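Local coordinates for 402AA LONG hypothetical molybdopterin biosynthesis MOEA protein (Pyrococcus horikoshii, PDB 1UZ5) that probably inserts molybdenum into molybdopterin, turning adenylyl-molybdopterin and molybdate into Mo-molybdopterin and AMP in a magnesium-dependent step of molybdenum cofactor biosynthesis, at residues Val352-Gly356 with Asp357-Pro361; Ala238-Glu241 with Lys242-Val246; Glu121-Gly125 with Glu126-Tyr130. One frame throughout, in Å; residues are numbered along the deposited sequence.

Contact 1. Residues Val352-Gly356 with Asp357-Pro361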
# COMPACT_ATOMS: atom_id res chain seq x y z
N VAL A 352 8.59 -22.24 2.45
CA VAL A 352 9.89 -22.25 1.80
C VAL A 352 10.70 -21.00 2.10
O VAL A 352 10.15 -19.97 2.51
CB VAL A 352 9.75 -22.35 0.26
CG1 VAL A 352 8.92 -23.56 -0.12
CG2 VAL A 352 9.13 -21.07 -0.29
N LYS A 353 12.01 -21.11 1.91
CA LYS A 353 12.92 -20.00 2.12
C LYS A 353 13.43 -19.62 0.74
O LYS A 353 13.85 -20.48 -0.03
CB LYS A 353 14.10 -20.42 3.00
CG LYS A 353 15.07 -19.29 3.26
CD LYS A 353 16.33 -19.77 3.97
CE LYS A 353 17.25 -18.60 4.27
NZ LYS A 353 17.53 -17.80 3.04
N LEU A 354 13.38 -18.33 0.42
CA LEU A 354 13.85 -17.88 -0.87
C LEU A 354 15.30 -17.43 -0.79
O LEU A 354 15.61 -16.45 -0.11
CB LEU A 354 12.98 -16.73 -1.38
CG LEU A 354 11.51 -17.09 -1.64
CD1 LEU A 354 10.76 -15.86 -2.11
CD2 LEU A 354 11.43 -18.20 -2.67
N GLU A 355 16.17 -18.16 -1.46
CA GLU A 355 17.60 -17.85 -1.48
C GLU A 355 18.00 -17.44 -2.88
O GLU A 355 18.90 -18.02 -3.48
CB GLU A 355 18.41 -19.07 -1.03
CG GLU A 355 18.31 -19.36 0.45
CD GLU A 355 19.02 -20.63 0.84
OE1 GLU A 355 20.20 -20.81 0.45
OE2 GLU A 355 18.41 -21.47 1.54
N GLY A 356 17.32 -16.42 -3.40
CA GLY A 356 17.60 -15.94 -4.74
C GLY A 356 16.44 -16.29 -5.65
O GLY A 356 15.36 -15.71 -5.54
N ASP A 357 16.66 -17.24 -6.55
CA ASP A 357 15.62 -17.66 -7.47
C ASP A 357 15.21 -19.10 -7.18
O ASP A 357 14.38 -19.67 -7.89
CB ASP A 357 16.11 -17.55 -8.92
CG ASP A 357 17.40 -18.32 -9.16
OD1 ASP A 357 18.42 -18.00 -8.51
OD2 ASP A 357 17.38 -19.25 -9.99
N LEU A 358 15.78 -19.67 -6.12
CA LEU A 358 15.46 -21.04 -5.74
C LEU A 358 14.74 -21.11 -4.40
O LEU A 358 15.13 -20.47 -3.43
CB LEU A 358 16.73 -21.89 -5.69
CG LEU A 358 17.84 -21.47 -4.72
CD1 LEU A 358 18.83 -22.62 -4.55
CD2 LEU A 358 18.54 -20.23 -5.24
N ALA A 359 13.68 -21.92 -4.36
CA ALA A 359 12.90 -22.10 -3.15
C ALA A 359 13.43 -23.30 -2.38
O ALA A 359 13.47 -24.42 -2.90
CB ALA A 359 11.44 -22.30 -3.50
N VAL A 360 13.84 -23.07 -1.13
CA VAL A 360 14.36 -24.13 -0.29
C VAL A 360 13.31 -24.56 0.73
O VAL A 360 12.96 -23.80 1.63
CB VAL A 360 15.62 -23.67 0.47
CG1 VAL A 360 16.19 -24.83 1.27
CG2 VAL A 360 16.65 -23.13 -0.51
N PRO A 361 12.79 -25.79 0.59
CA PRO A 361 11.77 -26.29 1.51
C PRO A 361 12.25 -26.24 2.96
O PRO A 361 13.41 -26.52 3.25
CB PRO A 361 11.55 -27.72 1.03
CG PRO A 361 11.81 -27.62 -0.44
CD PRO A 361 13.06 -26.77 -0.48

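Contact 2. Residues Ala238-Glu241 with Lys242-Val246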
# COMPACT_ATOMS: atom_id res chain seq x y z
N ALA A 238 -14.10 -16.01 28.23
CA ALA A 238 -13.99 -14.66 28.78
C ALA A 238 -13.14 -13.75 27.89
O ALA A 238 -13.48 -12.58 27.68
CB ALA A 238 -13.39 -14.72 30.17
N LEU A 239 -12.04 -14.28 27.38
CA LEU A 239 -11.14 -13.50 26.54
C LEU A 239 -11.74 -13.25 25.16
O LEU A 239 -11.60 -12.16 24.61
CB LEU A 239 -9.78 -14.20 26.42
CG LEU A 239 -8.60 -13.32 26.02
CD1 LEU A 239 -8.56 -12.07 26.91
CD2 LEU A 239 -7.30 -14.11 26.16
N ILE A 240 -12.40 -14.25 24.59
CA ILE A 240 -13.02 -14.10 23.29
C ILE A 240 -14.11 -13.03 23.37
O ILE A 240 -14.30 -12.24 22.44
CB ILE A 240 -13.64 -15.42 22.78
CG1 ILE A 240 -12.52 -16.40 22.41
CG2 ILE A 240 -14.53 -15.15 21.58
CD1 ILE A 240 -13.02 -17.72 21.86
N GLU A 241 -14.83 -13.01 24.49
CA GLU A 241 -15.89 -12.02 24.68
C GLU A 241 -15.32 -10.61 24.67
O GLU A 241 -15.91 -9.70 24.10
CB GLU A 241 -16.63 -12.28 25.99
CG GLU A 241 -17.72 -13.33 25.87
CD GLU A 241 -18.34 -13.67 27.21
OE1 GLU A 241 -18.69 -12.73 27.96
OE2 GLU A 241 -18.48 -14.87 27.52
N LYS A 242 -14.17 -10.43 25.32
CA LYS A 242 -13.52 -9.12 25.36
C LYS A 242 -12.99 -8.76 23.98
O LYS A 242 -13.10 -7.62 23.53
CB LYS A 242 -12.38 -9.11 26.37
CG LYS A 242 -12.83 -9.36 27.81
CD LYS A 242 -11.67 -9.23 28.79
CE LYS A 242 -12.14 -9.46 30.22
NZ LYS A 242 -11.05 -9.28 31.21
N ALA A 243 -12.42 -9.75 23.30
CA ALA A 243 -11.88 -9.55 21.96
C ALA A 243 -12.97 -9.08 21.00
O ALA A 243 -12.77 -8.15 20.23
CB ALA A 243 -11.25 -10.85 21.46
N VAL A 244 -14.12 -9.75 21.06
CA VAL A 244 -15.25 -9.42 20.20
C VAL A 244 -15.71 -7.98 20.39
O VAL A 244 -16.21 -7.36 19.45
CB VAL A 244 -16.45 -10.37 20.48
CG1 VAL A 244 -17.68 -9.89 19.73
CG2 VAL A 244 -16.10 -11.78 20.04
N ASN A 245 -15.54 -7.45 21.59
CA ASN A 245 -15.95 -6.08 21.88
C ASN A 245 -14.97 -5.01 21.42
O ASN A 245 -15.37 -3.90 21.09
CB ASN A 245 -16.21 -5.91 23.37
CG ASN A 245 -17.68 -6.06 23.73
OD1 ASN A 245 -18.29 -7.10 23.48
ND2 ASN A 245 -18.25 -5.02 24.31
N VAL A 246 -13.68 -5.34 21.39
CA VAL A 246 -12.67 -4.36 20.98
C VAL A 246 -12.31 -4.40 19.51
O VAL A 246 -11.85 -3.40 18.96
CB VAL A 246 -11.37 -4.52 21.80
CG1 VAL A 246 -11.67 -4.36 23.28
CG2 VAL A 246 -10.73 -5.86 21.52

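Contact 3. Residues Glu121-Gly125 with Glu126-Tyr130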
# COMPACT_ATOMS: atom_id res chain seq x y z
N GLU A 121 19.71 41.03 -28.33
CA GLU A 121 20.72 42.04 -28.03
C GLU A 121 20.02 43.22 -27.35
O GLU A 121 19.06 43.77 -27.88
CB GLU A 121 21.43 42.50 -29.31
CG GLU A 121 22.37 43.68 -29.11
CD GLU A 121 23.28 43.93 -30.30
OE1 GLU A 121 24.15 43.08 -30.57
OE2 GLU A 121 23.12 44.98 -30.97
N ARG A 122 20.52 43.60 -26.18
CA ARG A 122 19.94 44.71 -25.43
C ARG A 122 20.48 46.07 -25.84
O ARG A 122 21.69 46.26 -25.89
CB ARG A 122 20.19 44.50 -23.93
CG ARG A 122 19.51 43.27 -23.35
CD ARG A 122 19.98 43.04 -21.93
NE ARG A 122 19.76 44.22 -21.10
CZ ARG A 122 20.22 44.35 -19.86
NH1 ARG A 122 20.93 43.37 -19.31
NH2 ARG A 122 19.98 45.46 -19.17
N VAL A 123 19.58 47.01 -26.13
CA VAL A 123 19.97 48.36 -26.53
C VAL A 123 18.95 49.41 -26.06
O VAL A 123 17.76 49.28 -26.30
CB VAL A 123 20.09 48.48 -28.08
CG1 VAL A 123 21.05 47.43 -28.61
CG2 VAL A 123 18.73 48.33 -28.74
N ASN A 124 19.44 50.43 -25.36
CA ASN A 124 18.60 51.52 -24.85
C ASN A 124 17.22 51.10 -24.33
O ASN A 124 16.20 51.62 -24.78
CB ASN A 124 18.41 52.58 -25.94
CG ASN A 124 19.71 53.22 -26.38
OD1 ASN A 124 20.57 52.57 -26.98
ND2 ASN A 124 19.87 54.50 -26.07
N GLY A 125 17.19 50.17 -23.38
CA GLY A 125 15.92 49.72 -22.83
C GLY A 125 15.03 49.04 -23.86
O GLY A 125 13.80 49.06 -23.77
N GLU A 126 15.67 48.44 -24.86
CA GLU A 126 14.97 47.74 -25.92
C GLU A 126 15.77 46.51 -26.28
O GLU A 126 16.91 46.36 -25.85
CB GLU A 126 14.82 48.63 -27.16
CG GLU A 126 14.07 49.91 -26.90
CD GLU A 126 13.46 50.49 -28.15
OE1 GLU A 126 12.61 49.81 -28.75
OE2 GLU A 126 13.84 51.61 -28.54
N ILE A 127 15.18 45.61 -27.06
CA ILE A 127 15.90 44.41 -27.45
C ILE A 127 15.74 44.15 -28.94
O ILE A 127 14.73 44.51 -29.55
CB ILE A 127 15.41 43.17 -26.65
CG1 ILE A 127 13.93 42.93 -26.91
CG2 ILE A 127 15.66 43.38 -25.17
CD1 ILE A 127 13.40 41.64 -26.26
N LEU A 128 16.75 43.52 -29.53
CA LEU A 128 16.72 43.19 -30.95
C LEU A 128 16.58 41.68 -31.11
O LEU A 128 17.31 40.91 -30.49
CB LEU A 128 18.01 43.66 -31.64
CG LEU A 128 18.26 45.17 -31.71
CD1 LEU A 128 19.61 45.42 -32.36
CD2 LEU A 128 17.15 45.84 -32.51
N ILE A 129 15.62 41.28 -31.94
CA ILE A 129 15.33 39.88 -32.20
C ILE A 129 15.65 39.58 -33.66
O ILE A 129 15.16 40.27 -34.56
CB ILE A 129 13.85 39.58 -31.90
CG1 ILE A 129 13.56 39.96 -30.44
CG2 ILE A 129 13.54 38.11 -32.15
CD1 ILE A 129 12.11 39.81 -30.04
N TYR A 130 16.46 38.56 -33.89
CA TYR A 130 16.91 38.18 -35.23
C TYR A 130 16.25 36.93 -35.79
O TYR A 130 16.43 36.59 -36.96
CB TYR A 130 18.43 37.98 -35.22
CG TYR A 130 19.20 39.18 -34.71
CD1 TYR A 130 19.53 40.23 -35.57
CD2 TYR A 130 19.59 39.27 -33.37
CE1 TYR A 130 20.22 41.35 -35.10
CE2 TYR A 130 20.28 40.39 -32.90
CZ TYR A 130 20.59 41.42 -33.77
OH TYR A 130 21.26 42.53 -33.31

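Contact 1. Residues Val352-Gly356 with Asp357-Pro361
A beta hairpin of the MoeA C-terminal region brings Lys353 against Val360 and Leu354 against Ala359, with the turn at Glu355-Asp357 between the strands. Lys353 and Val360 form the antiparallel hydrogen-bonded pair. Val360 N gives a nearly straight bond to Lys353 O, 2.8 Å long and in the carbonyl plane. The return bond, from Lys353 N to Val360 O, is 2.9 Å, with the donor tilted 32° from the Val360 carbonyl plane. Nearer the turn, Glu355 N reaches Leu358 O at 3.2 Å and lies almost in line with the C=O bond.

On one face of the hairpin, the methyl of Ala359 is the meeting point. Val352 CB lies 4.1 Å from Ala359 CB, and Leu354 CD2 comes to 4.2 Å from the same CB. Beyond them stand Val396 and Leu398 of strand 391-398, which cover this apolar side.

The other face is mixed. Glu355 CG is anti to its carbonyl carbon (chi1 -73°), and the chain beyond it is extended, which carries the carboxylate back across Val360. Its OE2 lies 3.2 Å from Val360 CG2. This is a close polar-to-methyl contact and not a hydrogen bond. The Lys353 chain starts on this face too, but its end leads away from strand 358-361.

At the turn, Gly356 has a positive phi of 110°, in a backbone shape where a side chain would press on the preceding carbonyl oxygen. Its own carbonyl oxygen accepts a hydrogen bond from Lys332 NZ. Backbone bonds of Val352 with Gly377 and of Ala359 with Arg335 join the hairpin to strands 377-381 and 331-336. This is an antiparallel beta hairpin built into the mixed sheet of the MoeA C-terminal region, between those two strands.

Contact 2. Residues Ala238-Glu241 with Lys242-Val246
Lys242 lies along the turn of helix that precedes it and meets mainly backbone. Its CB is 3.6 Å from Leu239 O. CG is anti to the Lys242 carbonyl carbon (chi1 -63°), and this brings it to 3.3 Å from Ala238 O. CD is still near that oxygen, at 4.0 Å. From there the chain runs on extended, and CE and NZ lead away from the segment 238-241. Ala238 O is thus lined by the base of the lysine side chain, while it also accepts a hydrogen bond from Lys242 N, 3.3 Å from N to O.

The same i to i+4 bonding continues along the helix. Ala243 N bonds to Leu239 O at 2.9 Å, and Val244 N bonds to Ile240 O at 2.9 Å. The next bond, Asn245 N to Glu241 O, is weak, with an angle of 137° at the hydrogen. Val246 N closes on Lys242 O, near the end of the helix.

On the buried side, Ile240 and Val244 are one turn apart. The branch methyl CG2 of Ile240 meets CG2 of Val244 at 4.0 Å, with the two side chains crossing at a slant. The methyl of Ala243 lies against the backbone oxygens of Leu239 and Ile240.

The helix 233-246 packs these residues onto a mixed sheet of the probable molybdopterin-binding domain. Leu239 and Ala243 touch strands 222-229 and 182-188. Ile240 and Val244 touch strand 249-253, and Ile240 also meets Val267 and Leu271 of the neighbouring helix 263-271.

Contact 3. Residues Glu121-Gly125 with Glu126-Tyr130
With chi1 at 173°, the Glu121 chain swings CG to the side opposite the backbone N and stays extended beyond it, while Tyr130 CG is anti to its carbonyl carbon (chi1 -56°). These torsions bring the carboxylate and the phenol end together on one face of the hairpin. Glu121 OE2 lies 3.9 Å from Tyr130 OH, too far for a hydrogen bond. The carboxylate and ring planes are 77° apart, and Glu121 CB sits at the ring edge. The Leu128 side chain lies beside that of Glu121 and points the same way, and its CD1 is 3.8 Å from Glu121 OE2. Val123 CG2 adds an apolar contact with Leu128 CG.

The backbone fixes this register. Leu128 N donates to Glu121 O at 2.8 Å. Glu121 N returns a bond to Leu128 O at 3.2 Å, in the carbonyl plane and on a lone pair. Val123 N meets Glu126 O at 2.8 Å and nearly straight. The opposite bond, Glu126 N to Val123 O, is weak. Glu121 O also takes a CA-H contact from Ile127, at 3.3 Å from its CA.

On the other face, Ile127 touches Tyr59 and Val79, and Arg122 also touches Tyr59. Back on the Glu121 face, Glu126 OE2 has a weak, long ion pair with Arg76. Strand 126-129 pairs on its far side with strand 75-83, and strand 120-123 is one of the two outermost strands of its sheet within this chain. This is a beta hairpin with a two-residue loop, Asn124-Gly125, both at positive phi in a type I' turn from Val123 to Glu126.

Contacts 1 and 3 are both antiparallel hairpins at the surface, but they lie in different regions, with centres about 71 Å apart. Contact 3 closes with a tight type I' turn, whereas contact 1 has a three-residue connection; both connections include a glycine at positive phi. Contact 2 is helical and partly buried, and its bonds run along one chain segment instead of between strands. Its centre is about 82 Å from that of contact 3, on the opposite side of the chain's centre. Side chains in contacts 1 and 3 mix carboxylates with apolar groups. Contact 2 instead sets its apolar residues against a sheet and its charged ones outward.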